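PDB 3PGB: amine oxidase from Emericella nidulans, which probably catalyses the oxidative deamination of primary amines, using a copper ion together with a topaquinone cofactor made from one of its own tyrosines. Local coordinates for residues E414-K417 with G418-P422; H459-S462 with E463-S466; A638-W641 with A642-D645; P671-F674 with S675-F678. One frame throughout, in Å; residues are numbered along the deposited sequence.

Overall arrangement
Four local contacts, each made by one continuous piece of chain, follow in series without nesting or crossing, all in the enzyme domain. Interaction 1 closes a turn in the loop between strands 400-402 and 426-434. Interaction 2 closes the tip of the hairpin of strands 457-460 and 464-479; interactions 1 and 2 both touch the second subunit, although their centres are about 39 Å apart. Interaction 3 turns the loop ahead of strand 646-650, and interaction 4 the loop between that strand and 686-698. These last two meet, with centres about 10 Å apart: His640 lies against Ser675 and Asp673, and Trp641 against Phe674, so the loop carrying the calcium ligand Phe677 packs against interaction 3.

Interaction 1: residues E414-K417 with G418-P422; sequences ELLK and GYDCP
Leu416 O, in the loop between strands 400-402 and 426-434, is gripped by two backbone N-H groups of the segment that follows it. The bond from Asp420 N, 2.9 Å to Leu416 O, comes nearly along the C=O axis, whereas Tyr419 N reaches the same oxygen from above the carbonyl plane at 3.2 Å. The Tyr419 bond defines a beta turn with Lys417 and Gly418 at its corners, and their backbone angles, with Gly418 at phi 85°, are those of type II. A third bond runs the other way: Leu416 N donates to Asp420 OD2 at 2.8 Å, fairly straight, meeting the carboxylate on its anti side. Leu416 thus has both its N-H and its C=O tied to Asp420. With CG beside its own backbone N (chi1 -76°), Asp420 folds its carboxylate back over the turn, where OD2 also lies 3.8 Å from Leu415 CB. The other oxygen, OD1, forms a salt bridge with Arg458 of the second subunit. Around these bonds, Leu415 CD1 touches Cys421 SG at 3.4 Å, the sulfur's disulfide to Cys446 tying the loop to strand 437-451, while Leu416 CB faces Tyr419 CB. The hydroxyl of Tyr419 is hydrogen-bonded to Gln754 of the second subunit. Lys417 turns its amino group to Asp443 instead, with a cation-pi contact to Tyr427. A buried carboxylate held at once by a main-chain N-H and by an arginine of the partner is probably ionised, and through it the shape of this turn is coupled directly to the dimer interface.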
loop_
_atom_site.group_PDB
_atom_site.type_symbol
_atom_site.label_atom_id
_atom_site.label_comp_id
_atom_site.label_asym_id
_atom_site.label_seq_id
_atom_site.Cartn_x
_atom_site.Cartn_y
_atom_site.Cartn_z
ATOM N N GLU A 414 1.214 -23.741 13.174
ATOM C CA GLU A 414 1.428 -22.872 14.330
ATOM C C GLU A 414 2.381 -21.735 13.949
ATOM O O GLU A 414 3.353 -21.950 13.232
ATOM C CB GLU A 414 1.987 -23.686 15.508
ATOM C CG GLU A 414 2.340 -22.877 16.765
ATOM C CD GLU A 414 2.683 -23.759 17.964
ATOM O OE1 GLU A 414 2.959 -24.966 17.772
ATOM O OE2 GLU A 414 2.691 -23.240 19.099
ATOM N N LEU A 415 2.077 -20.532 14.425
ATOM C CA LEU A 415 2.881 -19.344 14.136
ATOM C C LEU A 415 4.068 -19.248 15.092
ATOM O O LEU A 415 3.995 -19.718 16.228
ATOM C CB LEU A 415 2.013 -18.091 14.266
ATOM C CG LEU A 415 0.769 -18.061 13.376
ATOM C CD1 LEU A 415 -0.034 -16.794 13.612
ATOM C CD2 LEU A 415 1.159 -18.176 11.908
ATOM N N LEU A 416 5.164 -18.650 14.634
ATOM C CA LEU A 416 6.277 -18.349 15.528
ATOM C C LEU A 416 5.939 -17.066 16.266
ATOM O O LEU A 416 5.826 -16.000 15.659
ATOM C CB LEU A 416 7.593 -18.197 14.765
ATOM C CG LEU A 416 8.132 -19.445 14.058
ATOM C CD1 LEU A 416 9.554 -19.196 13.585
ATOM C CD2 LEU A 416 8.096 -20.680 14.960
ATOM N N LYS A 417 5.769 -17.177 17.579
ATOM C CA LYS A 417 5.363 -16.042 18.402
ATOM C C LYS A 417 6.468 -15.005 18.447
ATOM O O LYS A 417 7.636 -15.350 18.545
ATOM C CB LYS A 417 5.003 -16.503 19.811
ATOM C CG LYS A 417 3.754 -17.350 19.848
ATOM C CD LYS A 417 3.617 -18.140 21.131
ATOM C CE LYS A 417 2.293 -18.880 21.154
ATOM N NZ LYS A 417 2.477 -20.325 21.428
ATOM N N GLY A 418 6.086 -13.736 18.341
ATOM C CA GLY A 418 7.045 -12.636 18.294
ATOM C C GLY A 418 7.594 -12.346 16.905
ATOM O O GLY A 418 8.216 -11.303 16.699
ATOM N N TYR A 419 7.372 -13.253 15.949
ATOM C CA TYR A 419 7.884 -13.089 14.593
ATOM C C TYR A 419 6.749 -12.973 13.581
ATOM O O TYR A 419 6.638 -11.968 12.887
ATOM C CB TYR A 419 8.845 -14.233 14.244
ATOM C CG TYR A 419 10.186 -14.091 14.938
ATOM C CD1 TYR A 419 10.312 -14.340 16.300
ATOM C CD2 TYR A 419 11.321 -13.677 14.243
ATOM C CE1 TYR A 419 11.530 -14.196 16.948
ATOM C CE2 TYR A 419 12.549 -13.534 14.887
ATOM C CZ TYR A 419 12.641 -13.796 16.241
ATOM O OH TYR A 419 13.839 -13.657 16.903
ATOM N N ASP A 420 5.902 -13.993 13.508
ATOM C CA ASP A 420 4.724 -13.958 12.644
ATOM C C ASP A 420 3.711 -12.925 13.128
ATOM O O ASP A 420 3.045 -12.291 12.318
ATOM C CB ASP A 420 4.066 -15.338 12.576
ATOM C CG ASP A 420 4.829 -16.306 11.687
ATOM O OD1 ASP A 420 5.204 -15.913 10.563
ATOM O OD2 ASP A 420 5.045 -17.461 12.105
ATOM N N CYS A 421 3.581 -12.787 14.448
ATOM C CA CYS A 421 2.769 -11.735 15.063
ATOM C C CYS A 421 3.537 -11.181 16.268
ATOM O O CYS A 421 4.508 -11.786 16.706
ATOM C CB CYS A 421 1.404 -12.274 15.524
ATOM S SG CYS A 421 0.631 -13.526 14.449
ATOM N N PRO A 422 3.107 -10.029 16.809
ATOM C CA PRO A 422 3.697 -9.550 18.056
ATOM C C PRO A 422 3.577 -10.552 19.209
ATOM O O PRO A 422 2.660 -11.380 19.234
ATOM C CB PRO A 422 2.892 -8.287 18.359
ATOM C CG PRO A 422 2.462 -7.794 17.022
ATOM C CD PRO A 422 2.200 -9.031 16.212
#

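Interaction 2: residues H459-S462 with E463-S466; sequences HSTS and EFVS
Thr461 and Phe464 meet at the tip of a beta hairpin formed by strands 457-460 and 464-479. The threonine CB sits 3.9 Å from Phe464 O, and at CB the chain divides. With chi1 at 72°, OG1 swings inward across the bend and accepts two backbone bonds, from Glu463 N at 3.1 Å and from Phe464 N at 3.0 Å. The first makes an ST turn; in the second, OG1 takes the N-H that Thr461's own carbonyl would accept in a regular two-residue hairpin. OG1 also lies 3.1 Å from Phe464 CD2, approaching the ring obliquely. The methyl branch, CG2, goes to the same ring, 3.7 Å from CE2. Behind the bend, Thr461 N donates to Phe464 O at 2.8 Å. His459 and Ser466 then form an antiparallel hydrogen-bonded pair, joined by two bonds, with the non-hydrogen-bonded pair Ser460 and Val465 between them and the tip. The hairpin reaches over to the second subunit, much as the beta-hairpin arms of copper amine oxidases embrace the partner. The imidazole of His459 is hydrogen-bonded through NE2 to Asp249 and through ND1 to Asp485, both of the second subunit; Asp485 follows the topaquinone precursor Tyr484. Beside Val465, the serine hydroxyl is held by Arg458 of its own chain, and Ser460 OG rests 3.3 Å from Val465 CG1.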
loop_
_atom_site.group_PDB
_atom_site.type_symbol
_atom_site.label_atom_id
_atom_site.label_comp_id
_atom_site.label_asym_id
_atom_site.label_seq_id
_atom_site.Cartn_x
_atom_site.Cartn_y
_atom_site.Cartn_z
ATOM N N HIS A 459 -3.448 18.013 12.876
ATOM C CA HIS A 459 -3.424 19.346 12.287
ATOM C C HIS A 459 -2.672 20.348 13.155
ATOM O O HIS A 459 -2.939 20.463 14.348
ATOM C CB HIS A 459 -4.826 19.873 12.022
ATOM C CG HIS A 459 -4.827 21.208 11.353
ATOM N ND1 HIS A 459 -4.227 21.419 10.132
ATOM C CD2 HIS A 459 -5.319 22.407 11.746
ATOM C CE1 HIS A 459 -4.368 22.687 9.791
ATOM N NE2 HIS A 459 -5.027 23.308 10.752
ATOM N N SER A 460 -1.751 21.084 12.540
ATOM C CA SER A 460 -0.953 22.089 13.246
ATOM C C SER A 460 -1.321 23.519 12.850
ATOM O O SER A 460 -1.822 23.766 11.756
ATOM C CB SER A 460 0.533 21.848 12.986
ATOM O OG SER A 460 0.914 20.571 13.464
ATOM N N THR A 461 -1.098 24.448 13.776
ATOM C CA THR A 461 -1.187 25.885 13.498
ATOM C C THR A 461 -0.031 26.580 14.213
ATOM O O THR A 461 0.759 25.931 14.902
ATOM C CB THR A 461 -2.526 26.509 13.972
ATOM O OG1 THR A 461 -2.551 26.589 15.405
ATOM C CG2 THR A 461 -3.713 25.703 13.486
ATOM N N SER A 462 0.053 27.901 14.068
ATOM C CA SER A 462 1.064 28.694 14.776
ATOM C C SER A 462 0.816 28.754 16.290
ATOM O O SER A 462 1.679 29.216 17.035
ATOM C CB SER A 462 1.099 30.120 14.221
ATOM O OG SER A 462 -0.125 30.785 14.502
ATOM N N GLU A 463 -0.356 28.290 16.733
ATOM C CA GLU A 463 -0.787 28.405 18.135
ATOM C C GLU A 463 -1.064 27.067 18.835
ATOM O O GLU A 463 -1.000 26.995 20.062
ATOM C CB GLU A 463 -2.040 29.270 18.202
ATOM C CG GLU A 463 -1.864 30.651 17.583
ATOM C CD GLU A 463 -3.110 31.517 17.702
ATOM O OE1 GLU A 463 -4.193 30.986 18.055
ATOM O OE2 GLU A 463 -3.000 32.740 17.433
ATOM N N PHE A 464 -1.380 26.017 18.075
ATOM C CA PHE A 464 -1.597 24.695 18.660
ATOM C C PHE A 464 -1.372 23.558 17.677
ATOM O O PHE A 464 -1.393 23.747 16.463
ATOM C CB PHE A 464 -3.005 24.587 19.251
ATOM C CG PHE A 464 -4.104 24.640 18.225
ATOM C CD1 PHE A 464 -4.763 23.478 17.830
ATOM C CD2 PHE A 464 -4.484 25.852 17.656
ATOM C CE1 PHE A 464 -5.779 23.522 16.882
ATOM C CE2 PHE A 464 -5.496 25.907 16.709
ATOM C CZ PHE A 464 -6.147 24.738 16.323
ATOM N N VAL A 465 -1.162 22.368 18.222
ATOM C CA VAL A 465 -1.035 21.163 17.414
ATOM C C VAL A 465 -1.898 20.069 18.020
ATOM O O VAL A 465 -2.032 19.979 19.237
ATOM C CB VAL A 465 0.428 20.699 17.340
ATOM C CG1 VAL A 465 0.548 19.396 16.552
ATOM C CG2 VAL A 465 1.285 21.788 16.713
ATOM N N SER A 466 -2.500 19.249 17.171
ATOM C CA SER A 466 -3.276 18.117 17.648
ATOM C C SER A 466 -2.979 16.888 16.807
ATOM O O SER A 466 -2.690 17.005 15.612
ATOM C CB SER A 466 -4.770 18.438 17.620
ATOM O OG SER A 466 -5.258 18.448 16.296
#

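Interaction 3: residues A638-W641 with A642-D645; sequences AAHW and AEYD
His640 and Glu643 are joined by a His-carboxylate hydrogen bond beside a beta turn, in the loop that leads into strand 646-650. Of the polar bonds, the backbone one closes the turn 639-642: Ala642 N donates to Ala639 O at 3.2 Å, with His640 and Trp641 at the corners, both with right-handed helical backbone angles. The side-chain bond, His640 ND1 to Glu643 OE2 at 2.8 Å, links a corner residue to the residue just after the turn. The two side chains lie alongside each other and point the same way, but their flat groups are turned 81° apart: the carboxylate oxygen comes to the edge of the imidazole, while the ring nitrogen stands above the carboxylate plane. His640 NE2 is hydrogen-bonded to His637 ND1, which helps fix the rotation of the ring. The carboxylate would probably polarise the imidazole in this chain of groups.

The apolar part centres on Trp641, whose chi1 of 50° brings the indole back beneath the following peptide. The ring also packs on Leu386 and Leu402, and its side chain is about 9 Å from that of Asp403, the predicted proton acceptor. Trp641 O accepts from both Gln647 and Asn693, anchoring the turn. In a CH-pi contact, Ala642 CB stands over one indole face, 4.1 Å from the centroid of the six-membered ring; Ala639 CB shares that face, both methyls displaced toward the rim.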
loop_
_atom_site.group_PDB
_atom_site.type_symbol
_atom_site.label_atom_id
_atom_site.label_comp_id
_atom_site.label_asym_id
_atom_site.label_seq_id
_atom_site.Cartn_x
_atom_site.Cartn_y
_atom_site.Cartn_z
ATOM N N ALA A 638 -12.049 -23.574 -15.279
ATOM C CA ALA A 638 -11.799 -23.882 -13.863
ATOM C C ALA A 638 -11.629 -22.683 -12.914
ATOM O O ALA A 638 -11.740 -22.841 -11.698
ATOM C CB ALA A 638 -10.590 -24.811 -13.739
ATOM N N ALA A 639 -11.349 -21.501 -13.456
ATOM C CA ALA A 639 -11.095 -20.314 -12.631
ATOM C C ALA A 639 -11.518 -19.036 -13.350
ATOM O O ALA A 639 -10.697 -18.154 -13.604
ATOM C CB ALA A 639 -9.631 -20.249 -12.259
ATOM N N HIS A 640 -12.804 -18.934 -13.678
ATOM C CA HIS A 640 -13.307 -17.762 -14.405
ATOM C C HIS A 640 -13.360 -16.499 -13.550
ATOM O O HIS A 640 -13.534 -15.400 -14.071
ATOM C CB HIS A 640 -14.691 -18.036 -14.990
ATOM C CG HIS A 640 -14.662 -18.787 -16.282
ATOM N ND1 HIS A 640 -14.005 -18.318 -17.398
ATOM C CD2 HIS A 640 -15.238 -19.955 -16.647
ATOM C CE1 HIS A 640 -14.162 -19.176 -18.390
ATOM N NE2 HIS A 640 -14.906 -20.178 -17.959
ATOM N N TRP A 641 -13.245 -16.667 -12.240
ATOM C CA TRP A 641 -13.214 -15.543 -11.307
ATOM C C TRP A 641 -11.905 -14.760 -11.413
ATOM O O TRP A 641 -11.839 -13.604 -10.995
ATOM C CB TRP A 641 -13.401 -16.037 -9.869
ATOM C CG TRP A 641 -12.496 -17.163 -9.523
ATOM C CD1 TRP A 641 -12.798 -18.486 -9.554
ATOM C CD2 TRP A 641 -11.127 -17.073 -9.133
ATOM N NE1 TRP A 641 -11.708 -19.232 -9.196
ATOM C CE2 TRP A 641 -10.664 -18.387 -8.934
ATOM C CE3 TRP A 641 -10.245 -16.009 -8.922
ATOM C CZ2 TRP A 641 -9.362 -18.666 -8.530
ATOM C CZ3 TRP A 641 -8.952 -16.289 -8.515
ATOM C CH2 TRP A 641 -8.524 -17.605 -8.327
ATOM N N ALA A 642 -10.870 -15.386 -11.962
ATOM C CA ALA A 642 -9.558 -14.749 -12.077
ATOM C C ALA A 642 -9.484 -13.699 -13.187
ATOM O O ALA A 642 -8.460 -13.042 -13.335
ATOM C CB ALA A 642 -8.481 -15.800 -12.291
ATOM N N GLU A 643 -10.556 -13.519 -13.954
ATOM C CA GLU A 643 -10.485 -12.713 -15.177
ATOM C C GLU A 643 -10.755 -11.212 -15.004
ATOM O O GLU A 643 -10.535 -10.449 -15.943
ATOM C CB GLU A 643 -11.431 -13.291 -16.227
ATOM C CG GLU A 643 -11.141 -14.762 -16.536
ATOM C CD GLU A 643 -12.087 -15.355 -17.555
ATOM O OE1 GLU A 643 -12.991 -14.638 -18.042
ATOM O OE2 GLU A 643 -11.912 -16.551 -17.869
ATOM N N TYR A 644 -11.245 -10.800 -13.831
ATOM C CA TYR A 644 -11.503 -9.383 -13.533
ATOM C C TYR A 644 -11.135 -9.041 -12.078
ATOM O O TYR A 644 -11.054 -9.926 -11.227
ATOM C CB TYR A 644 -12.976 -9.023 -13.794
ATOM C CG TYR A 644 -13.436 -9.250 -15.219
ATOM C CD1 TYR A 644 -13.545 -8.192 -16.119
ATOM C CD2 TYR A 644 -13.770 -10.531 -15.670
ATOM C CE1 TYR A 644 -13.964 -8.401 -17.430
ATOM C CE2 TYR A 644 -14.184 -10.749 -16.975
ATOM C CZ TYR A 644 -14.274 -9.681 -17.850
ATOM O OH TYR A 644 -14.684 -9.895 -19.145
ATOM N N ASP A 645 -10.926 -7.754 -11.798
ATOM C CA ASP A 645 -10.557 -7.300 -10.452
ATOM C C ASP A 645 -11.751 -7.323 -9.509
ATOM O O ASP A 645 -11.630 -7.701 -8.353
ATOM C CB ASP A 645 -10.012 -5.866 -10.474
ATOM C CG ASP A 645 -8.844 -5.683 -11.423
ATOM O OD1 ASP A 645 -8.704 -4.562 -11.965
ATOM O OD2 ASP A 645 -8.075 -6.642 -11.627
#

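Interaction 4: residues P671-F674 with S675-F678; sequences PVDF and STFF. With CA (calcium ion), chain E.
Asp673 O takes two bonds from Thr676, a short one from OG1 at 2.7 Å and one from N at 3.0 Å. The hydroxyl bond lies nearly in line with the C=O, while the amide comes from above the carbonyl plane. Next along, Phe677 N donates to Phe674 O at 3.0 Å, the i to i+3 pattern of this short 3-10 segment. With CG anti to its backbone N (chi1 -180°), Asp673 also brings OD1 to Ser675 N in a weak, bent bond.

Around this turn, Phe678 directs its edge toward the face of Phe674 in an offset edge-to-face contact, planes 76° apart, with CE2 of each ring 3.5 Å from the other. The side chains of Phe677 and Phe674 cross at about a right angle, with ring planes 49° apart, and Phe674 CD1 lies over one face of Phe677. Val672 CG1 meets the opposite rim of Phe677, at CE1 and CZ. Trp691 meets Phe674 edge-to-face, extending the cluster.

Beyond the rings, Phe677 O binds the calcium ion at 2.3 Å. Two waters, Glu584, Asn679 and Glu681 share the shell. A main-chain carbonyl joined by carboxylates, an amide oxygen and water is a typical loop-built calcium site.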
loop_
_atom_site.group_PDB
_atom_site.type_symbol
_atom_site.label_atom_id
_atom_site.label_comp_id
_atom_site.label_asym_id
_atom_site.label_seq_id
_atom_site.Cartn_x
_atom_site.Cartn_y
_atom_site.Cartn_z
ATOM N N PRO A 671 -17.232 -28.450 -11.027
ATOM C CA PRO A 671 -18.349 -28.310 -10.100
ATOM C C PRO A 671 -18.886 -26.886 -10.011
ATOM O O PRO A 671 -20.093 -26.674 -10.170
ATOM C CB PRO A 671 -17.749 -28.764 -8.768
ATOM C CG PRO A 671 -16.780 -29.810 -9.155
ATOM C CD PRO A 671 -16.203 -29.360 -10.487
ATOM N N VAL A 672 -18.000 -25.923 -9.776
ATOM C CA VAL A 672 -18.380 -24.509 -9.787
ATOM C C VAL A 672 -17.699 -23.805 -10.957
ATOM O O VAL A 672 -16.475 -23.656 -10.990
ATOM C CB VAL A 672 -18.035 -23.793 -8.464
ATOM C CG1 VAL A 672 -18.533 -22.351 -8.496
ATOM C CG2 VAL A 672 -18.645 -24.534 -7.290
ATOM N N ASP A 673 -18.516 -23.403 -11.922
ATOM C CA ASP A 673 -18.095 -22.595 -13.040
ATOM C C ASP A 673 -18.607 -21.184 -12.752
ATOM O O ASP A 673 -19.794 -20.879 -12.946
ATOM C CB ASP A 673 -18.695 -23.169 -14.323
ATOM C CG ASP A 673 -18.309 -22.390 -15.563
ATOM O OD1 ASP A 673 -18.116 -21.158 -15.466
ATOM O OD2 ASP A 673 -18.233 -23.022 -16.647
ATOM N N PHE A 674 -17.702 -20.333 -12.268
ATOM C CA PHE A 674 -18.045 -18.970 -11.857
ATOM C C PHE A 674 -18.765 -18.186 -12.963
ATOM O O PHE A 674 -19.658 -17.393 -12.665
ATOM C CB PHE A 674 -16.789 -18.222 -11.378
ATOM C CG PHE A 674 -17.078 -16.899 -10.720
ATOM C CD1 PHE A 674 -17.683 -16.849 -9.471
ATOM C CD2 PHE A 674 -16.744 -15.704 -11.342
ATOM C CE1 PHE A 674 -17.953 -15.633 -8.860
ATOM C CE2 PHE A 674 -17.011 -14.483 -10.729
ATOM C CZ PHE A 674 -17.616 -14.451 -9.494
ATOM N N SER A 675 -18.403 -18.417 -14.226
ATOM C CA SER A 675 -19.071 -17.737 -15.362
ATOM C C SER A 675 -20.592 -17.804 -15.323
ATOM O O SER A 675 -21.265 -16.851 -15.718
ATOM C CB SER A 675 -18.613 -18.308 -16.708
ATOM O OG SER A 675 -17.371 -17.751 -17.075
ATOM N N THR A 676 -21.115 -18.934 -14.851
ATOM C CA THR A 676 -22.547 -19.218 -14.881
ATOM C C THR A 676 -23.329 -18.425 -13.831
ATOM O O THR A 676 -24.553 -18.423 -13.845
ATOM C CB THR A 676 -22.815 -20.739 -14.690
ATOM O OG1 THR A 676 -22.485 -21.128 -13.352
ATOM C CG2 THR A 676 -21.982 -21.574 -15.677
ATOM N N PHE A 677 -22.620 -17.748 -12.927
ATOM C CA PHE A 677 -23.251 -16.846 -11.952
ATOM C C PHE A 677 -23.894 -15.644 -12.641
ATOM O O PHE A 677 -24.794 -15.020 -12.078
ATOM C CB PHE A 677 -22.222 -16.314 -10.942
ATOM C CG PHE A 677 -21.797 -17.304 -9.883
ATOM C CD1 PHE A 677 -21.867 -18.688 -10.088
ATOM C CD2 PHE A 677 -21.274 -16.834 -8.677
ATOM C CE1 PHE A 677 -21.447 -19.575 -9.098
ATOM C CE2 PHE A 677 -20.853 -17.709 -7.688
ATOM C CZ PHE A 677 -20.940 -19.089 -7.899
ATOM N N PHE A 678 -23.414 -15.316 -13.841
ATOM C CA PHE A 678 -23.834 -14.108 -14.555
ATOM C C PHE A 678 -24.913 -14.424 -15.592
ATOM O O PHE A 678 -24.620 -14.831 -16.724
ATOM C CB PHE A 678 -22.613 -13.425 -15.179
ATOM C CG PHE A 678 -21.568 -13.063 -14.168
ATOM C CD1 PHE A 678 -21.576 -11.812 -13.555
ATOM C CD2 PHE A 678 -20.623 -13.997 -13.771
ATOM C CE1 PHE A 678 -20.632 -11.492 -12.585
ATOM C CE2 PHE A 678 -19.682 -13.686 -12.808
ATOM C CZ PHE A 678 -19.683 -12.429 -12.212
HETATM CA CA CA E . -26.852 -14.476 -11.198
HETATM O O HOH W 1 -27.163 -16.796 -10.837
HETATM O O HOH W 2 -25.922 -14.744 -8.965
#